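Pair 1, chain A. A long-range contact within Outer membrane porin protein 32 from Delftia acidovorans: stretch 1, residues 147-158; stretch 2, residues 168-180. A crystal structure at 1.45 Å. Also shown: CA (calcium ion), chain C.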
# COMPACT_ATOMS: atom_id res chain seq x y z
N GLY A 147 -3.79 -38.94 12.40
CA GLY A 147 -3.03 -38.67 11.19
C GLY A 147 -3.85 -38.13 10.02
O GLY A 147 -3.34 -37.42 9.17
N PHE A 148 -5.13 -38.47 9.97
CA PHE A 148 -5.98 -38.10 8.85
C PHE A 148 -6.46 -36.68 8.98
O PHE A 148 -6.88 -36.25 10.04
CB PHE A 148 -7.16 -39.08 8.71
CG PHE A 148 -6.72 -40.47 8.36
CD1 PHE A 148 -6.36 -40.79 7.07
CD2 PHE A 148 -6.60 -41.43 9.35
CE1 PHE A 148 -5.90 -42.06 6.74
CE2 PHE A 148 -6.15 -42.70 9.03
CZ PHE A 148 -5.79 -43.01 7.72
N ASN A 149 -6.43 -35.98 7.84
CA ASN A 149 -6.81 -34.57 7.85
C ASN A 149 -7.27 -34.19 6.45
O ASN A 149 -6.87 -34.79 5.48
CB ASN A 149 -5.66 -33.66 8.34
CG ASN A 149 -4.41 -33.74 7.47
OD1 ASN A 149 -4.15 -32.82 6.65
ND2 ASN A 149 -3.59 -34.78 7.66
N ALA A 150 -8.11 -33.16 6.37
CA ALA A 150 -8.65 -32.74 5.08
C ALA A 150 -8.91 -31.25 5.06
O ALA A 150 -9.01 -30.60 6.10
CB ALA A 150 -9.94 -33.48 4.75
N GLY A 151 -9.02 -30.73 3.86
CA GLY A 151 -9.31 -29.31 3.65
C GLY A 151 -10.16 -29.13 2.41
O GLY A 151 -10.06 -29.91 1.45
N PHE A 152 -11.05 -28.12 2.45
CA PHE A 152 -12.02 -27.89 1.41
C PHE A 152 -12.21 -26.39 1.22
O PHE A 152 -12.21 -25.64 2.18
CB PHE A 152 -13.37 -28.48 1.81
CG PHE A 152 -13.31 -29.89 2.26
CD1 PHE A 152 -13.41 -30.92 1.34
CD2 PHE A 152 -13.14 -30.19 3.61
CE1 PHE A 152 -13.32 -32.24 1.77
CE2 PHE A 152 -13.08 -31.49 4.04
CZ PHE A 152 -13.16 -32.51 3.11
N GLY A 153 -12.37 -25.98 -0.02
CA GLY A 153 -12.56 -24.57 -0.32
C GLY A 153 -13.52 -24.34 -1.46
O GLY A 153 -13.64 -25.17 -2.37
N TYR A 154 -14.21 -23.21 -1.38
CA TYR A 154 -15.10 -22.71 -2.41
C TYR A 154 -14.80 -21.21 -2.56
O TYR A 154 -14.82 -20.52 -1.59
CB TYR A 154 -16.59 -22.89 -2.05
CG TYR A 154 -17.46 -22.50 -3.20
CD1 TYR A 154 -17.78 -23.43 -4.19
CD2 TYR A 154 -17.92 -21.19 -3.36
CE1 TYR A 154 -18.56 -23.07 -5.30
CE2 TYR A 154 -18.70 -20.83 -4.45
CZ TYR A 154 -19.01 -21.77 -5.42
OH TYR A 154 -19.77 -21.42 -6.52
N ALA A 155 -14.54 -20.78 -3.76
CA ALA A 155 -14.38 -19.35 -4.04
C ALA A 155 -15.45 -18.95 -5.02
O ALA A 155 -15.59 -19.55 -6.07
CB ALA A 155 -13.00 -18.96 -4.58
N PHE A 156 -16.16 -17.89 -4.69
CA PHE A 156 -17.20 -17.35 -5.52
C PHE A 156 -16.65 -16.60 -6.74
O PHE A 156 -15.75 -15.79 -6.65
CB PHE A 156 -18.04 -16.36 -4.71
CG PHE A 156 -18.73 -16.96 -3.52
CD1 PHE A 156 -18.13 -16.97 -2.29
CD2 PHE A 156 -20.01 -17.46 -3.63
CE1 PHE A 156 -18.78 -17.50 -1.19
CE2 PHE A 156 -20.68 -18.02 -2.52
CZ PHE A 156 -20.06 -18.05 -1.31
N ASP A 157 -17.27 -16.83 -7.88
CA ASP A 157 -16.96 -16.11 -9.10
C ASP A 157 -17.55 -14.72 -9.17
O ASP A 157 -16.96 -13.84 -9.80
CB ASP A 157 -17.42 -16.90 -10.33
CG ASP A 157 -18.83 -17.34 -10.23
OD1 ASP A 157 -19.76 -16.64 -10.74
OD2 ASP A 157 -19.13 -18.36 -9.59
N GLU A 158 -18.69 -14.55 -8.54
CA GLU A 158 -19.37 -13.24 -8.50
C GLU A 158 -19.71 -12.73 -9.90
O GLU A 158 -19.73 -11.52 -10.17
CB GLU A 158 -18.54 -12.21 -7.70
CG GLU A 158 -18.28 -12.75 -6.32
CD GLU A 158 -17.42 -11.90 -5.42
OE1 GLU A 158 -16.78 -10.92 -5.87
OE2 GLU A 158 -17.36 -12.28 -4.21
N VAL A 168 -15.86 -16.65 -14.13
CA VAL A 168 -14.40 -16.63 -14.02
C VAL A 168 -14.00 -16.47 -12.55
O VAL A 168 -14.56 -15.65 -11.84
CB VAL A 168 -13.77 -15.51 -14.87
CG1 VAL A 168 -12.26 -15.48 -14.70
CG2 VAL A 168 -14.11 -15.69 -16.33
N GLY A 169 -13.04 -17.29 -12.11
CA GLY A 169 -12.50 -17.21 -10.77
C GLY A 169 -13.10 -18.16 -9.77
O GLY A 169 -12.60 -18.31 -8.66
N ARG A 170 -14.18 -18.84 -10.13
CA ARG A 170 -14.73 -19.85 -9.25
C ARG A 170 -13.67 -20.91 -8.96
O ARG A 170 -12.95 -21.31 -9.85
CB ARG A 170 -15.97 -20.49 -9.87
CG ARG A 170 -16.72 -21.41 -8.92
CD ARG A 170 -17.82 -22.17 -9.55
NE ARG A 170 -18.86 -21.27 -9.99
CZ ARG A 170 -19.85 -21.60 -10.81
NH1 ARG A 170 -19.91 -22.82 -11.33
NH2 ARG A 170 -20.78 -20.69 -11.09
N TYR A 171 -13.62 -21.34 -7.71
CA TYR A 171 -12.78 -22.46 -7.26
C TYR A 171 -13.61 -23.40 -6.46
O TYR A 171 -14.36 -22.98 -5.59
CB TYR A 171 -11.61 -21.98 -6.38
CG TYR A 171 -10.80 -23.06 -5.72
CD1 TYR A 171 -11.16 -23.56 -4.46
CD2 TYR A 171 -9.67 -23.58 -6.32
CE1 TYR A 171 -10.43 -24.56 -3.84
CE2 TYR A 171 -8.93 -24.62 -5.71
CZ TYR A 171 -9.34 -25.10 -4.46
OH TYR A 171 -8.59 -26.05 -3.81
N ILE A 172 -13.47 -24.68 -6.74
CA ILE A 172 -14.01 -25.72 -5.86
C ILE A 172 -12.93 -26.79 -5.73
O ILE A 172 -12.42 -27.26 -6.74
CB ILE A 172 -15.29 -26.34 -6.41
CG1 ILE A 172 -15.85 -27.41 -5.48
CG2 ILE A 172 -15.07 -26.94 -7.73
CD1 ILE A 172 -16.10 -26.95 -4.17
N GLY A 173 -12.54 -27.15 -4.53
CA GLY A 173 -11.44 -28.08 -4.43
C GLY A 173 -11.16 -28.46 -3.01
O GLY A 173 -11.71 -27.91 -2.07
N GLY A 174 -10.30 -29.45 -2.85
CA GLY A 174 -9.96 -29.90 -1.53
C GLY A 174 -8.95 -31.02 -1.59
O GLY A 174 -8.52 -31.44 -2.66
N TYR A 175 -8.59 -31.49 -0.40
CA TYR A 175 -7.65 -32.58 -0.28
C TYR A 175 -8.00 -33.47 0.89
O TYR A 175 -8.67 -33.08 1.83
CB TYR A 175 -6.21 -32.07 -0.10
CG TYR A 175 -5.96 -31.36 1.19
CD1 TYR A 175 -5.64 -32.05 2.38
CD2 TYR A 175 -6.01 -29.97 1.22
CE1 TYR A 175 -5.43 -31.34 3.57
CE2 TYR A 175 -5.79 -29.29 2.36
CZ TYR A 175 -5.53 -29.94 3.54
OH TYR A 175 -5.26 -29.16 4.64
N VAL A 176 -7.53 -34.70 0.78
CA VAL A 176 -7.42 -35.62 1.91
C VAL A 176 -5.95 -35.97 2.09
O VAL A 176 -5.17 -36.03 1.14
CB VAL A 176 -8.28 -36.89 1.69
CG1 VAL A 176 -9.75 -36.53 1.70
CG2 VAL A 176 -7.89 -37.67 0.44
N ALA A 177 -5.56 -36.19 3.34
CA ALA A 177 -4.17 -36.42 3.68
C ALA A 177 -4.01 -37.25 4.94
O ALA A 177 -4.96 -37.43 5.73
CB ALA A 177 -3.47 -35.12 3.86
N TYR A 178 -2.81 -37.78 5.06
CA TYR A 178 -2.33 -38.47 6.25
C TYR A 178 -1.00 -37.81 6.63
O TYR A 178 -0.07 -37.76 5.81
CB TYR A 178 -2.16 -39.97 5.96
CG TYR A 178 -1.67 -40.70 7.18
CD1 TYR A 178 -2.54 -41.12 8.17
CD2 TYR A 178 -0.33 -40.91 7.38
CE1 TYR A 178 -2.07 -41.76 9.33
CE2 TYR A 178 0.15 -41.52 8.54
CZ TYR A 178 -0.73 -41.97 9.50
OH TYR A 178 -0.23 -42.57 10.65
N ASP A 179 -0.90 -37.34 7.87
CA ASP A 179 0.30 -36.70 8.39
C ASP A 179 0.49 -37.16 9.81
O ASP A 179 -0.34 -36.84 10.67
CB ASP A 179 0.11 -35.18 8.40
CG ASP A 179 0.18 -34.62 7.03
OD1 ASP A 179 -0.89 -34.48 6.39
OD2 ASP A 179 1.29 -34.33 6.51
N ASN A 180 1.57 -37.88 10.06
CA ASN A 180 1.87 -38.35 11.41
C ASN A 180 3.16 -37.81 12.03
O ASN A 180 3.58 -38.30 13.09
CB ASN A 180 1.82 -39.89 11.43
CG ASN A 180 3.02 -40.54 10.76
OD1 ASN A 180 3.95 -39.84 10.31
ND2 ASN A 180 3.02 -41.88 10.69
CA CA C . -15.95 -10.33 -3.57
O HOH W 1 -4.60 -30.25 6.90
O HOH W 2 -14.29 -13.32 -9.74
O HOH W 3 -22.18 -17.59 -11.23
O HOH W 4 -14.51 -9.06 -5.11

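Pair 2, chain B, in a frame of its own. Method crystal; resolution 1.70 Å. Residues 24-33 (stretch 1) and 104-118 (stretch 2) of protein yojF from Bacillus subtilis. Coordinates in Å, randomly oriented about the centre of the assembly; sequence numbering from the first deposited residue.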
# COMPACT_ATOMS: atom_id res chain seq x y z
N VAL B 24 1.43 -1.62 -15.50
CA VAL B 24 0.09 -1.98 -15.05
C VAL B 24 -0.30 -1.07 -13.90
O VAL B 24 0.54 -0.36 -13.35
CB VAL B 24 -0.01 -3.47 -14.61
CG1 VAL B 24 0.22 -4.36 -15.82
CG2 VAL B 24 0.99 -3.77 -13.49
N TYR B 25 -1.58 -1.06 -13.58
CA TYR B 25 -2.07 -0.25 -12.49
C TYR B 25 -2.38 -1.17 -11.32
O TYR B 25 -2.91 -2.26 -11.51
CB TYR B 25 -3.33 0.50 -12.90
CG TYR B 25 -3.05 1.60 -13.90
CD1 TYR B 25 -3.02 1.32 -15.26
CD2 TYR B 25 -2.79 2.90 -13.48
CE1 TYR B 25 -2.74 2.31 -16.19
CE2 TYR B 25 -2.51 3.90 -14.40
CZ TYR B 25 -2.48 3.60 -15.75
OH TYR B 25 -2.22 4.59 -16.67
N ILE B 26 -2.08 -0.71 -10.12
CA ILE B 26 -2.33 -1.51 -8.94
C ILE B 26 -3.23 -0.82 -7.90
O ILE B 26 -3.16 0.40 -7.70
CB ILE B 26 -0.96 -1.90 -8.28
CG1 ILE B 26 -0.22 -2.87 -9.21
CG2 ILE B 26 -1.18 -2.49 -6.88
CD1 ILE B 26 0.98 -3.51 -8.64
N HIS B 27 -4.09 -1.62 -7.29
CA HIS B 27 -4.91 -1.16 -6.19
C HIS B 27 -4.50 -2.08 -5.03
O HIS B 27 -4.56 -3.30 -5.17
CB HIS B 27 -6.41 -1.33 -6.45
CG HIS B 27 -7.25 -0.79 -5.33
ND1 HIS B 27 -7.66 -1.56 -4.26
CD2 HIS B 27 -7.67 0.47 -5.07
CE1 HIS B 27 -8.29 -0.79 -3.39
NE2 HIS B 27 -8.31 0.45 -3.86
N LEU B 28 -4.07 -1.50 -3.91
CA LEU B 28 -3.66 -2.28 -2.73
C LEU B 28 -4.27 -1.56 -1.55
O LEU B 28 -3.97 -0.39 -1.31
CB LEU B 28 -2.14 -2.31 -2.60
CG LEU B 28 -1.62 -3.05 -1.36
CD1 LEU B 28 -2.03 -4.51 -1.40
CD2 LEU B 28 -0.10 -2.90 -1.30
N GLU B 29 -5.11 -2.27 -0.81
CA GLU B 29 -5.82 -1.66 0.30
C GLU B 29 -6.00 -2.62 1.47
O GLU B 29 -6.18 -3.83 1.28
CB GLU B 29 -7.19 -1.18 -0.23
CG GLU B 29 -8.22 -0.76 0.82
CD GLU B 29 -9.54 -0.27 0.21
OE1 GLU B 29 -9.87 -0.66 -0.93
OE2 GLU B 29 -10.26 0.50 0.89
N THR B 30 -5.95 -2.07 2.68
CA THR B 30 -6.16 -2.84 3.91
C THR B 30 -7.19 -2.09 4.73
O THR B 30 -7.13 -0.87 4.86
CB THR B 30 -4.85 -3.02 4.75
OG1 THR B 30 -4.25 -1.75 5.03
CG2 THR B 30 -3.86 -3.87 4.01
N THR B 31 -8.15 -2.83 5.28
CA THR B 31 -9.22 -2.23 6.08
C THR B 31 -9.38 -3.00 7.38
O THR B 31 -8.91 -4.13 7.51
CB THR B 31 -10.55 -2.29 5.32
OG1 THR B 31 -10.81 -3.65 4.94
CG2 THR B 31 -10.49 -1.43 4.06
N THR B 32 -10.05 -2.38 8.36
CA THR B 32 -10.27 -3.02 9.65
C THR B 32 -11.62 -2.62 10.24
O THR B 32 -12.34 -1.80 9.67
CB THR B 32 -9.19 -2.64 10.68
OG1 THR B 32 -9.26 -1.24 10.96
CG2 THR B 32 -7.81 -2.97 10.13
N GLY B 33 -11.95 -3.20 11.39
CA GLY B 33 -13.20 -2.89 12.05
C GLY B 33 -13.00 -2.25 13.41
O GLY B 33 -11.94 -1.69 13.69
N GLY B 104 -10.04 -11.55 13.25
CA GLY B 104 -9.19 -10.40 13.49
C GLY B 104 -9.80 -9.14 12.93
O GLY B 104 -9.30 -8.05 13.20
N LYS B 105 -10.87 -9.26 12.16
CA LYS B 105 -11.50 -8.08 11.58
C LYS B 105 -10.47 -7.35 10.72
O LYS B 105 -10.24 -6.15 10.90
CB LYS B 105 -12.02 -7.15 12.68
CG LYS B 105 -13.30 -7.61 13.35
CD LYS B 105 -14.50 -7.39 12.44
CE LYS B 105 -15.81 -7.65 13.17
NZ LYS B 105 -17.00 -7.28 12.35
N LEU B 106 -9.85 -8.07 9.80
CA LEU B 106 -8.85 -7.48 8.92
C LEU B 106 -9.17 -7.91 7.50
O LEU B 106 -9.53 -9.06 7.25
CB LEU B 106 -7.45 -7.97 9.30
CG LEU B 106 -6.28 -6.99 9.15
CD1 LEU B 106 -4.99 -7.79 9.23
CD2 LEU B 106 -6.35 -6.25 7.82
N ALA B 107 -9.06 -6.98 6.56
CA ALA B 107 -9.34 -7.30 5.17
C ALA B 107 -8.25 -6.72 4.29
O ALA B 107 -7.63 -5.69 4.62
CB ALA B 107 -10.70 -6.74 4.75
N ILE B 108 -8.03 -7.39 3.17
CA ILE B 108 -7.02 -6.94 2.24
C ILE B 108 -7.46 -7.17 0.81
O ILE B 108 -8.22 -8.10 0.51
CB ILE B 108 -5.68 -7.67 2.48
CG1 ILE B 108 -4.63 -7.14 1.50
CG2 ILE B 108 -5.88 -9.18 2.35
CD1 ILE B 108 -3.23 -7.44 1.92
N SER B 109 -6.99 -6.30 -0.07
CA SER B 109 -7.32 -6.37 -1.48
C SER B 109 -6.12 -5.97 -2.31
O SER B 109 -5.46 -4.98 -2.01
CB SER B 109 -8.50 -5.42 -1.78
OG SER B 109 -8.71 -5.28 -3.17
N LEU B 110 -5.81 -6.79 -3.33
CA LEU B 110 -4.71 -6.50 -4.26
C LEU B 110 -5.32 -6.75 -5.63
O LEU B 110 -5.82 -7.85 -5.90
CB LEU B 110 -3.49 -7.40 -4.05
CG LEU B 110 -2.37 -7.19 -5.09
CD1 LEU B 110 -1.80 -5.77 -5.03
CD2 LEU B 110 -1.24 -8.23 -4.85
N GLN B 111 -5.32 -5.72 -6.47
CA GLN B 111 -5.89 -5.81 -7.81
C GLN B 111 -4.89 -5.27 -8.84
O GLN B 111 -4.22 -4.27 -8.59
CB GLN B 111 -7.19 -5.01 -7.87
CG GLN B 111 -8.17 -5.25 -6.71
CD GLN B 111 -9.49 -4.53 -6.94
OE1 GLN B 111 -9.53 -3.49 -7.59
NE2 GLN B 111 -10.58 -5.09 -6.42
N ILE B 112 -4.82 -5.92 -10.00
CA ILE B 112 -3.90 -5.55 -11.07
C ILE B 112 -4.68 -5.40 -12.38
O ILE B 112 -5.47 -6.28 -12.72
CB ILE B 112 -2.82 -6.67 -11.24
CG1 ILE B 112 -2.14 -6.92 -9.89
CG2 ILE B 112 -1.83 -6.27 -12.33
CD1 ILE B 112 -1.15 -8.07 -9.85
N SER B 113 -4.43 -4.32 -13.10
CA SER B 113 -5.12 -4.03 -14.36
C SER B 113 -4.21 -3.31 -15.35
O SER B 113 -3.30 -2.58 -14.95
CB SER B 113 -6.35 -3.17 -14.08
OG SER B 113 -7.07 -2.88 -15.27
N GLU B 114 -4.47 -3.50 -16.64
CA GLU B 114 -3.69 -2.83 -17.66
C GLU B 114 -4.18 -1.39 -17.80
O GLU B 114 -3.49 -0.53 -18.35
CB GLU B 114 -3.84 -3.57 -18.99
CG GLU B 114 -3.52 -5.05 -18.91
CD GLU B 114 -3.76 -5.78 -20.21
OE1 GLU B 114 -3.05 -5.51 -21.19
OE2 GLU B 114 -4.68 -6.63 -20.25
N LYS B 115 -5.37 -1.11 -17.27
CA LYS B 115 -5.93 0.23 -17.33
C LYS B 115 -6.27 0.74 -15.94
O LYS B 115 -6.44 -0.05 -15.02
CB LYS B 115 -7.20 0.23 -18.18
CG LYS B 115 -6.99 -0.10 -19.64
CD LYS B 115 -8.32 -0.15 -20.35
CE LYS B 115 -8.17 -0.58 -21.80
NZ LYS B 115 -9.52 -0.71 -22.43
N PRO B 116 -6.36 2.07 -15.76
CA PRO B 116 -6.69 2.65 -14.46
C PRO B 116 -8.00 2.11 -13.88
O PRO B 116 -8.96 1.83 -14.61
CB PRO B 116 -6.81 4.15 -14.77
CG PRO B 116 -5.85 4.33 -15.89
CD PRO B 116 -6.12 3.13 -16.76
N PHE B 117 -8.04 1.98 -12.56
CA PHE B 117 -9.26 1.54 -11.90
C PHE B 117 -10.14 2.77 -11.72
O PHE B 117 -9.65 3.82 -11.29
CB PHE B 117 -8.94 0.97 -10.52
CG PHE B 117 -8.31 -0.38 -10.55
CD1 PHE B 117 -9.09 -1.52 -10.66
CD2 PHE B 117 -6.92 -0.51 -10.51
CE1 PHE B 117 -8.50 -2.79 -10.72
CE2 PHE B 117 -6.32 -1.77 -10.57
CZ PHE B 117 -7.11 -2.90 -10.67
N THR B 118 -11.43 2.67 -12.03
CA THR B 118 -12.32 3.81 -11.82
C THR B 118 -13.49 3.42 -10.93
O THR B 118 -13.35 3.38 -9.71
CB THR B 118 -12.82 4.40 -13.17
OG1 THR B 118 -13.52 3.39 -13.90
CG2 THR B 118 -11.64 4.92 -13.99

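What backbone arrangement do the two pairs share? Each joins two antiparallel strands side by side: the strand directions differ by 177° in pair 1 and 167° in pair 2, and the central residues superpose with an RMSD of 0.6 Å. Hydrogen-bonded and non-hydrogen-bonded residue pairs alternate along both ladders, and the register is the same. N149(A) and A177(A) match Y25(B) and S113(B); N149(A) N donates to A177(A) O at 3.0 Å, and Y25(B) N to S113(B) O at 2.7 Å. Further along, G153(A) N reaches G173(A) O at 2.9 Å, where E29(B) N reaches S109(B) O at 3.0 Å.

How is the face carrying G151(A) and Y175(A) filled, compared with that of H27(B) and Q111(B)? In pair 1 a glycine leaves room for a ring. Y175(A), with chi1 in p, lies across the neighbouring strand, and G151(A) CA sits 4.0 Å from its ring centroid, over the face. A CB on G151(A) would come within 2.6 Å of Y175(A) CE2, so the absent side chain is what the ring exploits. In pair 2 both positions carry side chains, and they approach only loosely: H27(B) CB is 4.0 Å from Q111(B) OE1. Here the covering ring comes from beyond the strand, with H27(B) CB over one face of F117(B), 4.1 Å from its CE2.

What packs on the other face? Pair 2 fills much of it with branched aliphatic side chains, alongside T30(B) and T32(B): I26(B) CG2 meets L110(B) CD1 at 3.8 Å, and L28(B) CD1 lies equally far from L110(B) CD1. At the positions of L28(B) and L110(B), pair 1 has F152(A) and G174(A). With no side chain on G174(A), the CA atoms of F152(A) and G174(A) are 4.1 Å apart, against 4.6 Å for L28(B) and L110(B). V176(A) and I112(B) nevertheless have side-chain centres only 0.2 Å apart after superposition.

How do the matched positions N149(A) and Y25(B) use their side chains? N149(A) forms polar links: its ND2 donates to D179(A) OD1 at 3.0 Å, while a water bridges its OD1 to Y175(A) OH, 2.6 Å from each. Y25(B) instead packs its ring against the residues after the strand, with P116(B) CG 3.7 Å from the centroid of the Y25(B) ring, over its face. At the opposite end of the pair 1 ladder, a salt bridge joins R170(A) NE to D157(A) OD2 at 2.9 Å; L106(B), which matches R170(A), instead brings its CD2 to 3.3 Å from T31(B) O.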